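Local coordinates for lipid II:glycine glycyltransferase (Staphylococcus aureus, PDB 6SNR), which probably attaches the first glycine of the pentaglycine bridge to the lysine side chain of lipid II, using glycyl-tRNA as donor, in building the staphylococcal cell wall, at residues Trp38-Ile43 with Gln56-Lys61; Leu69-Arg74 with Ala104-Pro109. One frame throughout, in Å; residues are numbered along the deposited sequence.

Contact 1 of 2, residues Trp38-Ile43 with Gln56-Lys61; sequences WYARRI and QLLFKK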
ATOM      1  N   TRP A  38     -16.120   7.439  15.221  1.00 20.61           N
ATOM      2  CA  TRP A  38     -17.034   6.724  14.367  1.00 18.73           C
ATOM      3  C   TRP A  38     -17.549   5.464  15.031  1.00 20.05           C
ATOM      4  O   TRP A  38     -16.781   4.730  15.661  1.00 19.72           O
ATOM      5  CB  TRP A  38     -16.395   6.320  13.037  1.00 18.67           C
ATOM      6  CG  TRP A  38     -15.878   7.470  12.215  1.00 18.24           C
ATOM      7  CD1 TRP A  38     -14.658   8.093  12.348  1.00 18.66           C
ATOM      8  CD2 TRP A  38     -16.575   8.181  11.175  1.00 17.71           C
ATOM      9  NE1 TRP A  38     -14.546   9.120  11.429  1.00 20.37           N
ATOM     10  CE2 TRP A  38     -15.716   9.209  10.713  1.00 18.88           C
ATOM     11  CE3 TRP A  38     -17.842   8.070  10.604  1.00 19.22           C
ATOM     12  CZ2 TRP A  38     -16.113  10.095   9.648  1.00 20.02           C
ATOM     13  CZ3 TRP A  38     -18.217   8.960   9.588  1.00 18.84           C
ATOM     14  CH2 TRP A  38     -17.351   9.925   9.118  1.00 19.66           C
ATOM     15  N   TYR A  39     -18.839   5.207  14.894  1.00 18.21           N
ATOM     16  CA  TYR A  39     -19.449   3.938  15.326  1.00 18.29           C
ATOM     17  C   TYR A  39     -20.087   3.226  14.155  1.00 18.94           C
ATOM     18  O   TYR A  39     -20.598   3.851  13.222  1.00 18.84           O
ATOM     19  CB  TYR A  39     -20.437   4.092  16.499  1.00 18.37           C
ATOM     20  CG  TYR A  39     -21.666   4.984  16.253  1.00 17.72           C
ATOM     21  CD1 TYR A  39     -21.561   6.378  16.387  1.00 19.79           C
ATOM     22  CD2 TYR A  39     -22.913   4.445  15.979  1.00 18.51           C
ATOM     23  CE1 TYR A  39     -22.662   7.209  16.170  1.00 20.31           C
ATOM     24  CE2 TYR A  39     -24.023   5.269  15.779  1.00 19.07           C
ATOM     25  CZ  TYR A  39     -23.880   6.641  15.896  1.00 18.47           C
ATOM     26  OH  TYR A  39     -25.023   7.403  15.646  1.00 20.74           O
ATOM     27  N   ALA A  40     -20.075   1.890  14.206  1.00 16.87           N
ATOM     28  CA  ALA A  40     -20.414   1.082  13.079  1.00 16.61           C
ATOM     29  C   ALA A  40     -21.697   0.279  13.203  1.00 17.64           C
ATOM     30  O   ALA A  40     -22.068  -0.187  14.319  1.00 17.94           O
ATOM     31  CB  ALA A  40     -19.248   0.133  12.725  1.00 19.66           C
ATOM     32  N   ARG A  41     -22.303   0.047  12.053  1.00 16.97           N
ATOM     33  CA  ARG A  41     -23.443  -0.856  11.900  1.00 17.54           C
ATOM     34  C   ARG A  41     -23.272  -1.584  10.610  1.00 17.74           C
ATOM     35  O   ARG A  41     -22.652  -1.064   9.690  1.00 19.70           O
ATOM     36  CB  ARG A  41     -24.747  -0.062  11.902  1.00 17.00           C
ATOM     37  CG  ARG A  41     -25.061   0.556  13.257  1.00 18.37           C
ATOM     38  CD  ARG A  41     -25.478  -0.462  14.338  1.00 20.06           C
ATOM     39  NE  ARG A  41     -26.615  -1.189  13.870  1.00 22.75           N
ATOM     40  CZ  ARG A  41     -27.875  -0.736  13.931  1.00 24.47           C
ATOM     41  NH1 ARG A  41     -28.171   0.415  14.529  1.00 25.92           N
ATOM     42  NH2 ARG A  41     -28.843  -1.460  13.408  1.00 26.48           N
ATOM     43  N   ARG A  42     -23.777  -2.805  10.517  1.00 15.01           N
ATOM     44  CA  ARG A  42     -23.735  -3.594   9.299  1.00 15.10           C
ATOM     45  C   ARG A  42     -25.123  -3.938   8.791  1.00 15.33           C
ATOM     46  O   ARG A  42     -26.088  -4.054   9.578  1.00 18.04           O
ATOM     47  CB  ARG A  42     -22.893  -4.899   9.484  1.00 16.01           C
ATOM     48  CG  ARG A  42     -21.394  -4.660   9.667  1.00 17.59           C
ATOM     49  CD  ARG A  42     -20.640  -5.956   9.420  1.00 17.00           C
ATOM     50  NE  ARG A  42     -20.785  -6.880  10.589  1.00 16.61           N
ATOM     51  CZ  ARG A  42     -21.542  -7.982  10.593  1.00 17.20           C
ATOM     52  NH1 ARG A  42     -22.318  -8.306   9.572  1.00 18.26           N
ATOM     53  NH2 ARG A  42     -21.576  -8.751  11.694  1.00 19.38           N
ATOM     54  N   ILE A  43     -25.200  -4.162   7.492  1.00 14.74           N
ATOM     55  CA  ILE A  43     -26.379  -4.682   6.768  1.00 16.05           C
ATOM     56  C   ILE A  43     -25.908  -5.780   5.823  1.00 17.91           C
ATOM     57  O   ILE A  43     -24.770  -5.792   5.351  1.00 19.01           O
ATOM     58  CB  ILE A  43     -27.165  -3.617   5.980  1.00 17.07           C
ATOM     59  CG1 ILE A  43     -26.278  -2.832   4.972  1.00 17.91           C
ATOM     60  CG2 ILE A  43     -27.759  -2.609   6.954  1.00 17.52           C
ATOM     61  CD1 ILE A  43     -26.994  -1.779   4.106  1.00 18.61           C
ATOM     62  N   GLN A  56     -20.944  -1.944   5.499  1.00 15.03           N
ATOM     63  CA  GLN A  56     -20.598  -1.469   6.785  1.00 14.36           C
ATOM     64  C   GLN A  56     -20.758   0.060   6.809  1.00 16.56           C
ATOM     65  O   GLN A  56     -20.162   0.782   6.019  1.00 15.96           O
ATOM     66  CB  GLN A  56     -19.144  -1.818   7.086  1.00 16.15           C
ATOM     67  CG  GLN A  56     -18.707  -1.372   8.411  1.00 16.87           C
ATOM     68  CD  GLN A  56     -17.406  -2.005   8.782  1.00 19.68           C
ATOM     69  OE1 GLN A  56     -16.335  -1.607   8.289  1.00 21.68           O
ATOM     70  NE2 GLN A  56     -17.488  -3.003   9.611  1.00 16.57           N
ATOM     71  N   LEU A  57     -21.629   0.523   7.674  1.00 14.93           N
ATOM     72  CA  LEU A  57     -21.988   1.945   7.828  1.00 14.70           C
ATOM     73  C   LEU A  57     -21.255   2.518   8.981  1.00 16.57           C
ATOM     74  O   LEU A  57     -21.280   1.956  10.104  1.00 17.73           O
ATOM     75  CB  LEU A  57     -23.529   2.062   8.091  1.00 14.96           C
ATOM     76  CG  LEU A  57     -24.521   1.785   6.971  1.00 16.54           C
ATOM     77  CD1 LEU A  57     -24.379   0.496   6.219  1.00 16.89           C
ATOM     78  CD2 LEU A  57     -25.939   1.901   7.569  1.00 16.91           C
ATOM     79  N   LEU A  58     -20.575   3.648   8.794  1.00 15.13           N
ATOM     80  CA  LEU A  58     -19.929   4.334   9.862  1.00 16.44           C
ATOM     81  C   LEU A  58     -20.703   5.610  10.115  1.00 16.61           C
ATOM     82  O   LEU A  58     -20.973   6.386   9.201  1.00 17.13           O
ATOM     83  CB  LEU A  58     -18.471   4.698   9.528  1.00 18.19           C
ATOM     84  CG  LEU A  58     -17.575   3.459   9.384  1.00 19.56           C
ATOM     85  CD1 LEU A  58     -16.167   3.840   8.889  1.00 19.77           C
ATOM     86  CD2 LEU A  58     -17.473   2.746  10.707  1.00 21.79           C
ATOM     87  N   PHE A  59     -20.990   5.847  11.376  1.00 15.51           N
ATOM     88  CA  PHE A  59     -21.649   7.096  11.817  1.00 16.08           C
ATOM     89  C   PHE A  59     -20.784   7.973  12.687  1.00 17.37           C
ATOM     90  O   PHE A  59     -20.052   7.481  13.570  1.00 17.08           O
ATOM     91  CB  PHE A  59     -22.933   6.713  12.650  1.00 15.91           C
ATOM     92  CG  PHE A  59     -23.997   6.091  11.844  1.00 15.26           C
ATOM     93  CD1 PHE A  59     -24.984   6.823  11.241  1.00 14.90           C
ATOM     94  CD2 PHE A  59     -24.082   4.711  11.701  1.00 16.88           C
ATOM     95  CE1 PHE A  59     -25.966   6.232  10.489  1.00 15.78           C
ATOM     96  CE2 PHE A  59     -25.046   4.125  10.941  1.00 16.03           C
ATOM     97  CZ  PHE A  59     -26.020   4.864  10.317  1.00 16.32           C
ATOM     98  N   LYS A  60     -20.947   9.304  12.530  1.00 17.49           N
ATOM     99  CA  LYS A  60     -20.241  10.231  13.385  1.00 20.22           C
ATOM    100  C   LYS A  60     -21.110  11.464  13.546  1.00 20.32           C
ATOM    101  O   LYS A  60     -21.660  11.946  12.586  1.00 19.52           O
ATOM    102  CB  LYS A  60     -18.878  10.628  12.848  1.00 20.99           C
ATOM    103  CG  LYS A  60     -18.027  11.469  13.803  1.00 23.94           C
ATOM    104  CD  LYS A  60     -16.620  11.662  13.289  1.00 25.73           C
ATOM    105  CE  LYS A  60     -15.849  12.689  14.092  1.00 27.04           C
ATOM    106  NZ  LYS A  60     -14.404  12.737  13.685  1.00 28.50           N
ATOM    107  N   LYS A  61     -21.181  11.960  14.786  1.00 21.97           N
ATOM    108  CA  LYS A  61     -21.964  13.166  15.098  1.00 23.93           C
ATOM    109  C   LYS A  61     -21.363  14.391  14.416  1.00 22.85           C
ATOM    110  O   LYS A  61     -20.139  14.572  14.381  1.00 26.87           O
ATOM    111  CB  LYS A  61     -21.997  13.357  16.610  1.00 26.67           C
ATOM    112  CG  LYS A  61     -22.634  14.664  17.096  1.00 31.66           C
ATOM    113  CD  LYS A  61     -21.829  15.264  18.246  1.00 38.21           C
ATOM    114  CE  LYS A  61     -20.376  15.490  17.845  1.00 40.28           C
ATOM    115  NZ  LYS A  61     -19.711  16.724  18.364  1.00 43.75           N
TER
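The carbonyl oxygen of Y39 receives a nearly straight hydrogen bond from F59 N (2.7 Å, 171° at the hydrogen). L58 CA-H makes a weaker contact with the same oxygen, and the F59 ring turns its edge toward it. The return bond from Y39 N to F59 O completes a hydrogen-bonded antiparallel pair. R41 and L57 repeat the pattern, with L57 N 2.8 Å from R41 O. Between these two pairs stands the non-hydrogen-bonded pair A40 and L58, where A40 CA approaches L57 O to 3.2 Å in a CA-H...O contact.

Y39 CG lies between its backbone N and carbonyl carbon (chi1 61°), and the phenol ring is laid over the CB of F59. That CB is 3.5 Å from the ring centroid, above one face, a CH-pi contact. The ring planes are only 23° from parallel, but their centroids are 5.5 Å apart and little of one ring covers the other. Y39 OH is held by E100. Farther along, L57 CD1 meets CG1 and CD1 of I43, the two side chains crossing at about a right angle; I43 and F59 also pack on helix 83-99.

On the side bearing A40 and L58, L58 CD2 touches A40 CB at 3.7 Å. Beyond the Y39-F59 pair, K60 runs extended across the indole of W38 at about a right angle. Its CB sits over one face, 3.7 Å from the centroid of the six-membered ring, and its CD lies near CE2 and NE1, while its NZ bonds to T36 O. W38 CE3 also presses on L58 CB (3.6 Å). Helix 27-33 packs against W38, A40 and Q56. The arrangement is that of a beta hairpin, strands 39-47 and 50-61, within a mixed sheet of this FemABX protein.

Contact 2 of 2, residues Leu69-Arg74 with Ala104-Pro109; sequences LCYISR and AIKIDP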
ATOM      1  N   LEU A  69     -23.468  12.038  10.143  1.00 16.32           N
ATOM      2  CA  LEU A  69     -23.227  11.535   8.796  1.00 16.27           C
ATOM      3  C   LEU A  69     -23.203  10.003   8.822  1.00 16.09           C
ATOM      4  O   LEU A  69     -22.601   9.457   9.734  1.00 17.77           O
ATOM      5  CB  LEU A  69     -21.871  12.014   8.242  1.00 16.27           C
ATOM      6  CG  LEU A  69     -21.494  11.469   6.816  1.00 18.20           C
ATOM      7  CD1 LEU A  69     -22.478  11.820   5.711  1.00 18.85           C
ATOM      8  CD2 LEU A  69     -20.065  11.855   6.415  1.00 19.87           C
ATOM      9  N   CYS A  70     -23.884   9.376   7.878  1.00 15.64           N
ATOM     10  CA  CYS A  70     -23.747   7.938   7.576  1.00 16.58           C
ATOM     11  C   CYS A  70     -22.781   7.789   6.420  1.00 16.14           C
ATOM     12  O   CYS A  70     -23.090   8.152   5.278  1.00 17.29           O
ATOM     13  CB  CYS A  70     -25.100   7.304   7.220  1.00 16.65           C
ATOM     14  SG  CYS A  70     -25.007   5.542   6.827  1.00 17.57           S
ATOM     15  N   TYR A  71     -21.592   7.231   6.682  1.00 15.37           N
ATOM     16  CA  TYR A  71     -20.605   7.085   5.628  1.00 14.26           C
ATOM     17  C   TYR A  71     -20.286   5.604   5.419  1.00 14.24           C
ATOM     18  O   TYR A  71     -19.789   4.939   6.355  1.00 14.85           O
ATOM     19  CB  TYR A  71     -19.359   7.882   5.984  1.00 14.09           C
ATOM     20  CG  TYR A  71     -18.209   7.811   4.988  1.00 14.25           C
ATOM     21  CD1 TYR A  71     -18.422   7.674   3.617  1.00 14.71           C
ATOM     22  CD2 TYR A  71     -16.895   7.788   5.466  1.00 15.00           C
ATOM     23  CE1 TYR A  71     -17.356   7.552   2.717  1.00 17.05           C
ATOM     24  CE2 TYR A  71     -15.819   7.675   4.573  1.00 16.91           C
ATOM     25  CZ  TYR A  71     -16.066   7.585   3.212  1.00 17.30           C
ATOM     26  OH  TYR A  71     -14.973   7.430   2.350  1.00 17.64           O
ATOM     27  N   ILE A  72     -20.595   5.126   4.240  1.00 13.52           N
ATOM     28  CA  ILE A  72     -20.370   3.726   3.817  1.00 13.62           C
ATOM     29  C   ILE A  72     -19.086   3.735   3.007  1.00 14.97           C
ATOM     30  O   ILE A  72     -19.111   3.772   1.775  1.00 15.65           O
ATOM     31  CB  ILE A  72     -21.543   3.118   3.031  1.00 14.95           C
ATOM     32  CG1 ILE A  72     -22.873   3.323   3.799  1.00 15.14           C
ATOM     33  CG2 ILE A  72     -21.301   1.629   2.730  1.00 16.61           C
ATOM     34  CD1 ILE A  72     -24.099   2.694   3.193  1.00 15.23           C
ATOM     35  N   SER A  73     -17.964   3.710   3.722  1.00 14.71           N
ATOM     36  CA  SER A  73     -16.625   4.004   3.085  1.00 15.15           C
ATOM     37  C   SER A  73     -16.184   2.831   2.212  1.00 14.53           C
ATOM     38  O   SER A  73     -15.946   1.693   2.691  1.00 13.44           O
ATOM     39  CB  SER A  73     -15.560   4.299   4.167  1.00 16.76           C
ATOM     40  OG  SER A  73     -15.455   3.261   5.170  1.00 18.68           O
ATOM     41  N   ARG A  74     -16.096   3.080   0.894  1.00 13.71           N
ATOM     42  CA  ARG A  74     -15.845   2.057  -0.123  1.00 15.58           C
ATOM     43  C   ARG A  74     -16.895   0.918  -0.180  1.00 15.24           C
ATOM     44  O   ARG A  74     -16.640  -0.155  -0.684  1.00 16.65           O
ATOM     45  CB  ARG A  74     -14.413   1.506  -0.004  1.00 15.54           C
ATOM     46  CG  ARG A  74     -13.339   2.557  -0.326  1.00 17.33           C
ATOM     47  CD  ARG A  74     -13.205   2.682  -1.797  1.00 17.04           C
ATOM     48  NE  ARG A  74     -12.092   3.561  -2.205  1.00 17.85           N
ATOM     49  CZ  ARG A  74     -12.203   4.646  -2.971  1.00 17.79           C
ATOM     50  NH1 ARG A  74     -13.386   5.075  -3.396  1.00 17.66           N
ATOM     51  NH2 ARG A  74     -11.052   5.272  -3.326  1.00 17.95           N
ATOM     52  N   ALA A 104     -27.512  12.408   5.625  1.00 16.98           N
ATOM     53  CA  ALA A 104     -27.300  11.750   4.333  1.00 15.56           C
ATOM     54  C   ALA A 104     -26.586  10.398   4.540  1.00 15.34           C
ATOM     55  O   ALA A 104     -25.987  10.212   5.605  1.00 17.49           O
ATOM     56  CB  ALA A 104     -26.407  12.633   3.439  1.00 16.78           C
ATOM     57  N   ILE A 105     -26.670   9.593   3.499  1.00 16.79           N
ATOM     58  CA  ILE A 105     -25.942   8.324   3.341  1.00 16.05           C
ATOM     59  C   ILE A 105     -24.980   8.547   2.172  1.00 17.91           C
ATOM     60  O   ILE A 105     -25.387   8.736   1.036  1.00 18.16           O
ATOM     61  CB  ILE A 105     -26.867   7.158   2.986  1.00 18.02           C
ATOM     62  CG1 ILE A 105     -27.840   6.889   4.140  1.00 17.82           C
ATOM     63  CG2 ILE A 105     -26.055   5.896   2.645  1.00 18.97           C
ATOM     64  CD1 ILE A 105     -29.021   6.078   3.692  1.00 18.26           C
ATOM     65  N   LYS A 106     -23.697   8.481   2.496  1.00 16.46           N
ATOM     66  CA  LYS A 106     -22.624   8.785   1.535  1.00 16.67           C
ATOM     67  C   LYS A 106     -21.935   7.481   1.160  1.00 17.04           C
ATOM     68  O   LYS A 106     -21.460   6.757   2.066  1.00 16.87           O
ATOM     69  CB  LYS A 106     -21.624   9.738   2.180  1.00 16.23           C
ATOM     70  CG  LYS A 106     -20.397  10.099   1.278  1.00 15.93           C
ATOM     71  CD  LYS A 106     -19.481  11.045   1.975  1.00 16.74           C
ATOM     72  CE  LYS A 106     -20.118  12.382   2.268  1.00 18.36           C
ATOM     73  NZ  LYS A 106     -20.533  13.131   1.044  1.00 19.37           N
ATOM     74  N   ILE A 107     -21.792   7.238  -0.151  1.00 14.85           N
ATOM     75  CA  ILE A 107     -21.089   6.023  -0.590  1.00 15.72           C
ATOM     76  C   ILE A 107     -20.016   6.380  -1.635  1.00 16.47           C
ATOM     77  O   ILE A 107     -20.046   7.468  -2.234  1.00 16.93           O
ATOM     78  CB  ILE A 107     -22.027   4.987  -1.201  1.00 15.66           C
ATOM     79  CG1 ILE A 107     -22.574   5.481  -2.565  1.00 16.01           C
ATOM     80  CG2 ILE A 107     -23.199   4.618  -0.274  1.00 17.58           C
ATOM     81  CD1 ILE A 107     -23.363   4.469  -3.314  1.00 17.47           C
ATOM     82  N   ASP A 108     -19.046   5.473  -1.806  1.00 14.45           N
ATOM     83  CA  ASP A 108     -17.893   5.734  -2.688  1.00 14.67           C
ATOM     84  C   ASP A 108     -17.227   4.401  -3.098  1.00 14.39           C
ATOM     85  O   ASP A 108     -16.046   4.168  -2.788  1.00 15.91           O
ATOM     86  CB  ASP A 108     -16.890   6.779  -2.112  1.00 14.86           C
ATOM     87  CG  ASP A 108     -16.388   6.506  -0.722  1.00 15.33           C
ATOM     88  OD1 ASP A 108     -16.820   5.533  -0.062  1.00 15.21           O
ATOM     89  OD2 ASP A 108     -15.598   7.278  -0.192  1.00 17.00           O
ATOM     90  N   PRO A 109     -17.968   3.526  -3.773  1.00 15.08           N
ATOM     91  CA  PRO A 109     -17.473   2.186  -3.996  1.00 15.73           C
ATOM     92  C   PRO A 109     -16.289   2.167  -4.968  1.00 16.80           C
ATOM     93  O   PRO A 109     -16.129   3.091  -5.768  1.00 17.82           O
ATOM     94  CB  PRO A 109     -18.673   1.464  -4.570  1.00 17.52           C
ATOM     95  CG  PRO A 109     -19.456   2.538  -5.277  1.00 16.62           C
ATOM     96  CD  PRO A 109     -19.285   3.722  -4.376  1.00 17.35           C
TER
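Y71 and D108 meet at about a right angle, the phenol and carboxylate planes 60° apart, and Y71 OH donates to the syn lone pair of D108 OD2 at 2.6 Å. The hydroxyl has a second partner in Q143. R74 N approaches the other oxygen, OD1, from outside the carboxylate plane (2.7 Å), so the two oxygens of one aspartate tie the tyrosine side chain to the backbone N of R74, three residues on.

K106 crosses Y71 obliquely, its CG and CD both 3.9 Å from CD1 of the ring, while S73 CB lies over one face. Bends at chi3 and chi4 carry the lysine's end away from the tyrosine, and its NZ forms salt bridges with D389, E387 and E401. The strands beneath are parallel, the two ends of a beta-alpha-beta unit whose helix is 83-99. C70 bonds to both sides of I105: its N donates to A104 O and its O accepts from K106 N. One step on, I72 N donates to K106 O at 2.9 Å.

On the other face, I72 runs alongside I105 and I107, all three heading to the same side. I72 CD1 approaches I105 CG2 to 3.8 Å, and I72 CB faces I107 CG2. R74 NH1 also donates a hydrogen bond to D108 O at 2.9 Å; the oxygen lies in the guanidinium plane, whereas the nitrogen stands 37° out of the carbonyl plane.

In the fold
From the N terminus the chain passes helices 8-17 and 27-33, then runs along strand 39-47 and turns back on strand 50-61, where contact 1 closes the hairpin. Strand 68-78 follows antiparallel, helix 83-99 carries the chain over, and contact 2 closes this longer excursion when strand 102-107 settles parallel beside 68-78. The contacts are in series, neither nested nor crossed, with centres about 9 Å apart. They join directly through the middle strands: L58 O pairs with Y71 N, and K60 O with L69 N, in backbone hydrogen bonds. Four successive strands of one mixed sheet are thereby linked, and helix 83-99 packs against residues of both contacts.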